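Local structure of beta-1,4-galactanase (Humicola insolens, 1HJQ) at residues Gln28-Leu32 / Glu33-Ala37; Ser11-Val14 / Glu15-Ala18; Gly199-Glu202 / Met203-Asp207. The protein hydrolyses beta-1,4-galactosidic linkages in type I arabinogalactans, acting as a family 53 glycoside hydrolase of clan GH-A. All coordinates share one frame; numbering follows the deposited sequence.

Contact 1. Residues Gln28-Leu32 / Glu33-Ala37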
ATOM      1  N   GLN A  28      17.224  20.367   8.773  1.00 20.24           N
ATOM      2  CA  GLN A  28      17.976  19.522   9.692  1.00 19.93           C
ATOM      3  C   GLN A  28      18.029  18.087   9.155  1.00 19.73           C
ATOM      4  O   GLN A  28      17.005  17.417   9.043  1.00 19.34           O
ATOM      5  CB  GLN A  28      17.328  19.561  11.077  1.00 20.35           C
ATOM      6  CG  GLN A  28      18.027  18.716  12.125  1.00 20.74           C
ATOM      7  CD  GLN A  28      17.456  18.929  13.517  1.00 22.04           C
ATOM      8  OE1 GLN A  28      16.240  18.876  13.719  1.00 22.62           O
ATOM      9  NE2 GLN A  28      18.333  19.167  14.485  1.00 21.74           N
ATOM     10  N   GLU A  29      19.230  17.630   8.811  1.00 19.55           N
ATOM     11  CA  GLU A  29      19.430  16.291   8.279  1.00 19.65           C
ATOM     12  C   GLU A  29      19.271  15.201   9.346  1.00 19.63           C
ATOM     13  O   GLU A  29      19.767  15.338  10.454  1.00 21.24           O
ATOM     14  CB  GLU A  29      20.825  16.189   7.652  1.00 19.30           C
ATOM     15  CG  GLU A  29      21.094  14.856   6.971  1.00 20.59           C
ATOM     16  CD  GLU A  29      22.398  14.832   6.198  1.00 22.06           C
ATOM     17  OE1 GLU A  29      22.694  15.816   5.486  1.00 23.79           O
ATOM     18  OE2 GLU A  29      23.126  13.822   6.286  1.00 21.89           O
ATOM     19  N   LYS A  30      18.560  14.131   9.010  1.00 18.92           N
ATOM     20  CA  LYS A  30      18.357  13.002   9.924  1.00 19.10           C
ATOM     21  C   LYS A  30      17.814  11.833   9.105  1.00 18.22           C
ATOM     22  O   LYS A  30      17.444  12.003   7.939  1.00 18.91           O
ATOM     23  CB  LYS A  30      17.341  13.327  11.032  1.00 19.26           C
ATOM     24  CG  LYS A  30      16.979  14.787  11.186  1.00 20.34           C
ATOM     25  CD  LYS A  30      15.474  14.944  11.237  1.00 19.90           C
ATOM     26  CE  LYS A  30      14.953  15.043  12.654  1.00 20.75           C
ATOM     27  NZ  LYS A  30      14.855  16.462  13.105  1.00 20.11           N
ATOM     28  N   PRO A  31      17.775  10.632   9.698  1.00 17.06           N
ATOM     29  CA  PRO A  31      17.260   9.458   8.983  1.00 16.09           C
ATOM     30  C   PRO A  31      15.772   9.684   8.713  1.00 16.57           C
ATOM     31  O   PRO A  31      15.045  10.167   9.588  1.00 16.89           O
ATOM     32  CB  PRO A  31      17.507   8.319   9.962  1.00 16.40           C
ATOM     33  CG  PRO A  31      18.704   8.794  10.759  1.00 17.18           C
ATOM     34  CD  PRO A  31      18.376  10.248  10.989  1.00 17.45           C
ATOM     35  N   LEU A  32      15.322   9.333   7.511  1.00 15.51           N
ATOM     36  CA  LEU A  32      13.932   9.540   7.106  1.00 14.46           C
ATOM     37  C   LEU A  32      12.861   9.149   8.129  1.00 14.74           C
ATOM     38  O   LEU A  32      11.925   9.917   8.375  1.00 14.09           O
ATOM     39  CB  LEU A  32      13.671   8.816   5.784  1.00 13.55           C
ATOM     40  CG  LEU A  32      12.355   9.099   5.057  1.00 13.33           C
ATOM     41  CD1 LEU A  32      12.201  10.585   4.822  1.00 12.65           C
ATOM     42  CD2 LEU A  32      12.335   8.350   3.729  1.00 13.32           C
ATOM     43  N   GLU A  33      12.989   7.970   8.735  1.00 14.89           N
ATOM     44  CA  GLU A  33      11.986   7.535   9.700  1.00 15.84           C
ATOM     45  C   GLU A  33      11.699   8.601  10.761  1.00 16.79           C
ATOM     46  O   GLU A  33      10.572   8.705  11.246  1.00 18.05           O
ATOM     47  CB  GLU A  33      12.385   6.204  10.372  1.00 16.25           C
ATOM     48  CG  GLU A  33      13.669   6.227  11.198  1.00 17.76           C
ATOM     49  CD  GLU A  33      14.897   5.843  10.390  1.00 19.32           C
ATOM     50  OE1 GLU A  33      15.053   6.354   9.257  1.00 20.66           O
ATOM     51  OE2 GLU A  33      15.713   5.036  10.890  1.00 19.34           O
ATOM     52  N   TYR A  34      12.702   9.401  11.118  1.00 16.94           N
ATOM     53  CA  TYR A  34      12.500  10.438  12.123  1.00 16.33           C
ATOM     54  C   TYR A  34      11.852  11.687  11.549  1.00 15.50           C
ATOM     55  O   TYR A  34      11.053  12.339  12.224  1.00 14.69           O
ATOM     56  CB  TYR A  34      13.817  10.762  12.825  1.00 17.21           C
ATOM     57  CG  TYR A  34      14.294   9.591  13.639  1.00 17.88           C
ATOM     58  CD1 TYR A  34      15.323   8.765  13.181  1.00 18.09           C
ATOM     59  CD2 TYR A  34      13.656   9.252  14.835  1.00 17.97           C
ATOM     60  CE1 TYR A  34      15.702   7.628  13.894  1.00 18.03           C
ATOM     61  CE2 TYR A  34      14.025   8.118  15.552  1.00 18.06           C
ATOM     62  CZ  TYR A  34      15.047   7.311  15.076  1.00 18.76           C
ATOM     63  OH  TYR A  34      15.415   6.192  15.787  1.00 20.73           O
ATOM     64  N   ILE A  35      12.176  12.017  10.306  1.00 15.15           N
ATOM     65  CA  ILE A  35      11.546  13.165   9.666  1.00 15.81           C
ATOM     66  C   ILE A  35      10.063  12.838   9.506  1.00 15.80           C
ATOM     67  O   ILE A  35       9.211  13.717   9.625  1.00 16.33           O
ATOM     68  CB  ILE A  35      12.133  13.443   8.276  1.00 15.97           C
ATOM     69  CG1 ILE A  35      13.583  13.907   8.413  1.00 15.92           C
ATOM     70  CG2 ILE A  35      11.293  14.492   7.558  1.00 15.61           C
ATOM     71  CD1 ILE A  35      14.302  14.039   7.101  1.00 15.90           C
ATOM     72  N   LEU A  36       9.764  11.563   9.245  1.00 15.72           N
ATOM     73  CA  LEU A  36       8.379  11.120   9.089  1.00 15.33           C
ATOM     74  C   LEU A  36       7.607  11.198  10.401  1.00 15.29           C
ATOM     75  O   LEU A  36       6.509  11.750  10.444  1.00 14.77           O
ATOM     76  CB  LEU A  36       8.318   9.681   8.578  1.00 15.23           C
ATOM     77  CG  LEU A  36       8.934   9.384   7.214  1.00 16.01           C
ATOM     78  CD1 LEU A  36       8.653   7.924   6.878  1.00 16.70           C
ATOM     79  CD2 LEU A  36       8.351  10.312   6.149  1.00 14.35           C
ATOM     80  N   ALA A  37       8.175  10.636  11.467  1.00 15.34           N
ATOM     81  CA  ALA A  37       7.521  10.654  12.776  1.00 15.94           C
ATOM     82  C   ALA A  37       7.304  12.105  13.204  1.00 16.36           C
ATOM     83  O   ALA A  37       6.279  12.458  13.784  1.00 15.51           O
ATOM     84  CB  ALA A  37       8.381   9.921  13.799  1.00 15.78           C
TER
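The first turn of helix 32-38 is entered through P31, its N-cap residue, whose carbonyl takes the Y34 amide and whose ring meets the edge of the Y34 ring. The bond from Y34 N to P31 O is 2.9 Å, and the donor stands above the carbonyl plane; I35 N reaches P31 O only weakly. One residue on, regular helical pairing begins as L36 N meets L32 O at 2.9 Å, almost straight along the carbonyl. P31 CB lies in the plane of the Y34 ring, 3.9 Å from Y34 CD1. E33 turns its carboxylate back toward P31 CB: with CG between the backbone N and the carbonyl carbon (chi1 62°) and a bend at chi2, E33 CD comes 3.6 Å from P31 CB, while OE1 forms a salt bridge with R68 of helix 59-71. The helix belongs to the long connection between strands 4-8 and 43-48 of the (beta/alpha)8 barrel. On its buried side L32 and L36 cross obliquely, L32 CG 4.1 Å from L36 CG, and L32 also touches F316. K30 reaches the helix by its aliphatic part, K30 CD lying 3.6 Å from I35 CG1. Bends at chi2, chi3 and chi4 carry its NZ on to a salt bridge with E38 and a weak bond to Q28 OE1, which lies 2.9 Å from K30 NZ.

Contact 2. Residues Ser11-Val14 / Glu15-Ala18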
ATOM      1  N   SER A  11      11.556   2.751  -0.767  1.00 14.38           N
ATOM      2  CA  SER A  11      12.757   3.158  -1.482  1.00 14.54           C
ATOM      3  C   SER A  11      13.847   3.812  -0.636  1.00 15.95           C
ATOM      4  O   SER A  11      14.968   4.015  -1.114  1.00 16.48           O
ATOM      5  CB  SER A  11      12.375   4.129  -2.584  1.00 13.85           C
ATOM      6  OG  SER A  11      11.906   5.333  -2.009  1.00 12.62           O
ATOM      7  N   VAL A  12      13.538   4.126   0.615  1.00 16.41           N
ATOM      8  CA  VAL A  12      14.495   4.819   1.467  1.00 17.23           C
ATOM      9  C   VAL A  12      15.965   4.373   1.423  1.00 18.18           C
ATOM     10  O   VAL A  12      16.850   5.216   1.261  1.00 18.93           O
ATOM     11  CB  VAL A  12      14.018   4.835   2.928  1.00 16.90           C
ATOM     12  CG1 VAL A  12      13.937   3.427   3.456  1.00 17.18           C
ATOM     13  CG2 VAL A  12      14.951   5.690   3.771  1.00 16.17           C
ATOM     14  N   MET A  13      16.247   3.080   1.561  1.00 18.73           N
ATOM     15  CA  MET A  13      17.644   2.637   1.545  1.00 18.85           C
ATOM     16  C   MET A  13      18.285   2.700   0.168  1.00 18.65           C
ATOM     17  O   MET A  13      19.478   2.959   0.048  1.00 18.15           O
ATOM     18  CB  MET A  13      17.785   1.223   2.119  1.00 18.84           C
ATOM     19  CG  MET A  13      17.599   1.168   3.623  1.00 20.42           C
ATOM     20  SD  MET A  13      18.342  -0.294   4.366  1.00 24.02           S
ATOM     21  CE  MET A  13      17.226  -1.582   3.784  1.00 23.97           C
ATOM     22  N   VAL A  14      17.495   2.454  -0.870  1.00 18.80           N
ATOM     23  CA  VAL A  14      18.008   2.511  -2.227  1.00 18.10           C
ATOM     24  C   VAL A  14      18.446   3.947  -2.462  1.00 18.65           C
ATOM     25  O   VAL A  14      19.470   4.200  -3.100  1.00 19.06           O
ATOM     26  CB  VAL A  14      16.922   2.109  -3.260  1.00 17.74           C
ATOM     27  CG1 VAL A  14      17.410   2.358  -4.660  1.00 14.26           C
ATOM     28  CG2 VAL A  14      16.564   0.641  -3.086  1.00 16.55           C
ATOM     29  N   GLU A  15      17.677   4.889  -1.929  1.00 18.99           N
ATOM     30  CA  GLU A  15      18.016   6.297  -2.085  1.00 19.99           C
ATOM     31  C   GLU A  15      19.246   6.665  -1.267  1.00 20.28           C
ATOM     32  O   GLU A  15      20.116   7.399  -1.744  1.00 20.61           O
ATOM     33  CB  GLU A  15      16.839   7.186  -1.686  1.00 20.21           C
ATOM     34  CG  GLU A  15      15.715   7.174  -2.702  1.00 20.97           C
ATOM     35  CD  GLU A  15      16.146   7.740  -4.039  1.00 22.46           C
ATOM     36  OE1 GLU A  15      17.134   7.236  -4.614  1.00 23.21           O
ATOM     37  OE2 GLU A  15      15.496   8.693  -4.518  1.00 23.60           O
ATOM     38  N   GLU A  16      19.322   6.162  -0.039  1.00 20.02           N
ATOM     39  CA  GLU A  16      20.475   6.455   0.799  1.00 20.28           C
ATOM     40  C   GLU A  16      21.717   5.925   0.089  1.00 20.36           C
ATOM     41  O   GLU A  16      22.715   6.635  -0.029  1.00 20.52           O
ATOM     42  CB  GLU A  16      20.321   5.826   2.190  1.00 19.61           C
ATOM     43  CG  GLU A  16      19.203   6.453   3.014  1.00 20.83           C
ATOM     44  CD  GLU A  16      18.869   5.673   4.287  1.00 22.68           C
ATOM     45  OE1 GLU A  16      18.875   4.421   4.247  1.00 23.12           O
ATOM     46  OE2 GLU A  16      18.576   6.313   5.326  1.00 22.54           O
ATOM     47  N   ARG A  17      21.650   4.692  -0.408  1.00 20.63           N
ATOM     48  CA  ARG A  17      22.791   4.110  -1.113  1.00 21.14           C
ATOM     49  C   ARG A  17      23.171   4.964  -2.317  1.00 20.81           C
ATOM     50  O   ARG A  17      24.320   4.965  -2.752  1.00 21.31           O
ATOM     51  CB  ARG A  17      22.487   2.693  -1.597  1.00 21.92           C
ATOM     52  CG  ARG A  17      22.424   1.637  -0.513  1.00 24.57           C
ATOM     53  CD  ARG A  17      22.854   0.286  -1.070  1.00 27.97           C
ATOM     54  NE  ARG A  17      22.521  -0.821  -0.176  1.00 31.92           N
ATOM     55  CZ  ARG A  17      21.289  -1.300   0.002  1.00 33.76           C
ATOM     56  NH1 ARG A  17      20.262  -0.772  -0.659  1.00 33.86           N
ATOM     57  NH2 ARG A  17      21.077  -2.305   0.845  1.00 34.64           N
ATOM     58  N   ALA A  18      22.197   5.690  -2.853  1.00 20.18           N
ATOM     59  CA  ALA A  18      22.437   6.539  -4.008  1.00 18.79           C
ATOM     60  C   ALA A  18      22.957   7.913  -3.591  1.00 18.48           C
ATOM     61  O   ALA A  18      23.130   8.799  -4.432  1.00 17.82           O
ATOM     62  CB  ALA A  18      21.159   6.681  -4.829  1.00 18.01           C
TER
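R17 N donates to M13 O over 2.8 Å, with an N-H...O angle of 169°, in the second half of the short helix 12-17. Two matching i to i+4 bonds precede it, E15 N to S11 O (3.0 Å) and E16 N to V12 O (2.9 Å), and a weak one follows from A18 N to V14 O. E16 lies side by side with V12, pointing the same way, and E16 CD is 4.0 Å from V12 CG2. Its CG sits anti to the carbonyl carbon (chi1 -67°) and the chain runs straight on, which brings E16 OE1 across the M13 side chain, 3.5 Å from M13 CG. There OE1 also pairs with R68 of helix 59-71, on which M13 packs too. R17 CG lies 3.3 Å from M13 O. E15 takes another direction: bent at chi2, it carries OE2 to the backbone amide of H302, while S11 OG bonds to E297 on the same flank. Acidic groups thus tie two flanks of this helix to different neighbours, and R68, paired with E16 OE1, would probably keep that carboxylate ionised.

Contact 3. Residues Gly199-Glu202 / Met203-Asp207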
ATOM      1  N   GLY A 199     -15.754 -19.983  -1.635  1.00 17.92           N
ATOM      2  CA  GLY A 199     -15.781 -20.816  -0.446  1.00 16.51           C
ATOM      3  C   GLY A 199     -14.453 -20.906   0.293  1.00 16.61           C
ATOM      4  O   GLY A 199     -14.413 -20.693   1.505  1.00 16.49           O
ATOM      5  N   PRO A 200     -13.344 -21.212  -0.402  1.00 16.23           N
ATOM      6  CA  PRO A 200     -12.033 -21.320   0.242  1.00 15.81           C
ATOM      7  C   PRO A 200     -11.607 -20.079   1.032  1.00 16.79           C
ATOM      8  O   PRO A 200     -11.096 -20.198   2.149  1.00 15.83           O
ATOM      9  CB  PRO A 200     -11.109 -21.614  -0.932  1.00 16.94           C
ATOM     10  CG  PRO A 200     -11.994 -22.391  -1.856  1.00 15.81           C
ATOM     11  CD  PRO A 200     -13.246 -21.564  -1.830  1.00 15.77           C
ATOM     12  N   PHE A 201     -11.805 -18.892   0.459  1.00 17.55           N
ATOM     13  CA  PHE A 201     -11.444 -17.657   1.155  1.00 18.80           C
ATOM     14  C   PHE A 201     -12.652 -17.200   1.955  1.00 20.21           C
ATOM     15  O   PHE A 201     -13.626 -16.705   1.395  1.00 20.72           O
ATOM     16  CB  PHE A 201     -11.045 -16.573   0.158  1.00 18.28           C
ATOM     17  CG  PHE A 201     -10.380 -15.385   0.791  1.00 16.92           C
ATOM     18  CD1 PHE A 201      -9.315 -15.556   1.666  1.00 16.28           C
ATOM     19  CD2 PHE A 201     -10.788 -14.095   0.479  1.00 17.22           C
ATOM     20  CE1 PHE A 201      -8.663 -14.467   2.214  1.00 16.93           C
ATOM     21  CE2 PHE A 201     -10.139 -12.989   1.023  1.00 17.36           C
ATOM     22  CZ  PHE A 201      -9.073 -13.176   1.892  1.00 16.91           C
ATOM     23  N   GLU A 202     -12.577 -17.362   3.269  1.00 21.77           N
ATOM     24  CA  GLU A 202     -13.685 -17.020   4.143  1.00 23.48           C
ATOM     25  C   GLU A 202     -13.669 -15.611   4.698  1.00 23.78           C
ATOM     26  O   GLU A 202     -12.633 -14.950   4.736  1.00 24.42           O
ATOM     27  CB  GLU A 202     -13.738 -18.002   5.305  1.00 26.12           C
ATOM     28  CG  GLU A 202     -13.582 -19.450   4.890  1.00 30.59           C
ATOM     29  CD  GLU A 202     -13.885 -20.408   6.026  1.00 32.81           C
ATOM     30  OE1 GLU A 202     -15.054 -20.435   6.477  1.00 34.74           O
ATOM     31  OE2 GLU A 202     -12.960 -21.124   6.467  1.00 33.54           O
ATOM     32  N   MET A 203     -14.834 -15.167   5.149  1.00 24.01           N
ATOM     33  CA  MET A 203     -14.976 -13.843   5.721  1.00 24.29           C
ATOM     34  C   MET A 203     -14.063 -13.648   6.924  1.00 23.67           C
ATOM     35  O   MET A 203     -13.592 -12.541   7.174  1.00 23.84           O
ATOM     36  CB  MET A 203     -16.426 -13.601   6.130  1.00 25.36           C
ATOM     37  CG  MET A 203     -17.376 -13.505   4.960  1.00 28.41           C
ATOM     38  SD  MET A 203     -16.857 -12.234   3.798  1.00 30.93           S
ATOM     39  CE  MET A 203     -17.168 -10.770   4.792  1.00 30.19           C
ATOM     40  N   SER A 204     -13.802 -14.718   7.664  1.00 22.76           N
ATOM     41  CA  SER A 204     -12.945 -14.611   8.839  1.00 22.44           C
ATOM     42  C   SER A 204     -11.456 -14.704   8.498  1.00 22.47           C
ATOM     43  O   SER A 204     -10.614 -14.631   9.393  1.00 21.98           O
ATOM     44  CB  SER A 204     -13.311 -15.691   9.866  1.00 21.91           C
ATOM     45  OG  SER A 204     -13.161 -16.997   9.337  1.00 21.87           O
ATOM     46  N   ASP A 205     -11.137 -14.863   7.212  1.00 21.78           N
ATOM     47  CA  ASP A 205      -9.742 -14.961   6.782  1.00 21.21           C
ATOM     48  C   ASP A 205      -9.048 -13.618   6.629  1.00 20.58           C
ATOM     49  O   ASP A 205      -7.821 -13.563   6.590  1.00 20.72           O
ATOM     50  CB  ASP A 205      -9.615 -15.725   5.454  1.00 21.37           C
ATOM     51  CG  ASP A 205      -9.842 -17.217   5.608  1.00 20.84           C
ATOM     52  OD1 ASP A 205      -9.467 -17.776   6.662  1.00 21.01           O
ATOM     53  OD2 ASP A 205     -10.379 -17.832   4.666  1.00 20.82           O
ATOM     54  N   PHE A 206      -9.812 -12.535   6.514  1.00 20.21           N
ATOM     55  CA  PHE A 206      -9.188 -11.224   6.392  1.00 20.32           C
ATOM     56  C   PHE A 206      -9.892 -10.172   7.219  1.00 19.93           C
ATOM     57  O   PHE A 206     -11.029 -10.355   7.633  1.00 20.21           O
ATOM     58  CB  PHE A 206      -9.082 -10.782   4.926  1.00 20.64           C
ATOM     59  CG  PHE A 206     -10.385 -10.426   4.284  1.00 21.00           C
ATOM     60  CD1 PHE A 206     -11.373 -11.383   4.095  1.00 21.87           C
ATOM     61  CD2 PHE A 206     -10.590  -9.144   3.785  1.00 20.82           C
ATOM     62  CE1 PHE A 206     -12.547 -11.067   3.408  1.00 21.47           C
ATOM     63  CE2 PHE A 206     -11.752  -8.821   3.103  1.00 20.12           C
ATOM     64  CZ  PHE A 206     -12.731  -9.786   2.912  1.00 20.84           C
ATOM     65  N   ASP A 207      -9.207  -9.063   7.458  1.00 20.11           N
ATOM     66  CA  ASP A 207      -9.756  -8.005   8.294  1.00 20.12           C
ATOM     67  C   ASP A 207      -9.891  -6.656   7.614  1.00 19.75           C
ATOM     68  O   ASP A 207     -10.746  -5.849   7.979  1.00 20.15           O
ATOM     69  CB  ASP A 207      -8.875  -7.847   9.532  1.00 20.05           C
ATOM     70  CG  ASP A 207      -8.500  -9.181  10.146  1.00 20.27           C
ATOM     71  OD1 ASP A 207      -9.412  -9.904  10.596  1.00 20.95           O
ATOM     72  OD2 ASP A 207      -7.298  -9.511  10.170  1.00 19.25           O
TER
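E202 and D205 are joined through a type I turn, with M203 and S204 at its corners, both in the right-handed helical region. D205 N donates to E202 O over 2.9 Å, the donor standing well above the carbonyl plane. Ahead of the turn the chain has left helix 185-198 at G199, whose positive phi suits glycine; beyond it, the chain leads into strand 208-212 of the barrel. The D205 side chain closes the turn a second time: CG lies anti to the carbonyl carbon (chi1 -73°), and the carboxylate swings back so that D205 OD2 accepts E202 N at 2.6 Å, on its anti side and somewhat out of its plane. Next to this ring of bonds, F201 runs past D205 in the opposite direction, with F201 CE1 3.6 Å from D205 CB. Its far end reaches F206, F201 CZ lying 3.7 Å from F206 CD1, and CE2 sits over one face of the F206 ring. The ring planes are nearly parallel, 21° apart, but slid past each other so that they hardly overlap (centroids of F201 and F206 5.1 Å apart). E202 O meets the F206 ring at its edge, in plane, 3.8 Å from F206 CD1. An alanine at F201 would remove the ring and is likely to open a gap between helices 150-165 and 185-198 and strand 174-179, and to leave one F206 face without its partner. K239 makes a cation-pi contact with F206 and bonds to the carbonyls of M203 and F206. D205 is buried, yet OD2 is also bonded to H158 ND1 and OD1 to W162 NE1; three donors gathered there would probably stabilise a charged carboxylate despite E202 OE2 lying 4.6 Å from D205 OD2.

Along the chain the three contacts come in series, none nested in or crossing another. Contact 2 forms the helix after barrel strand 4-8. A loop then leads to contact 1, which starts helix 32-38 ahead of strand 43-48, so both belong to the first strand-to-strand connection. They touch directly, L32 CD2 lying 3.7 Å from V12 CG2, and they share R68 of helix 59-71, which pairs with E16 through NH1 and with E33 through NH2. Contact 3 lies on the opposite side of the chain's centre, about 24 Å from contact 1 between nearest atoms. It shapes the loop joining helix 185-198 to strand 208-212.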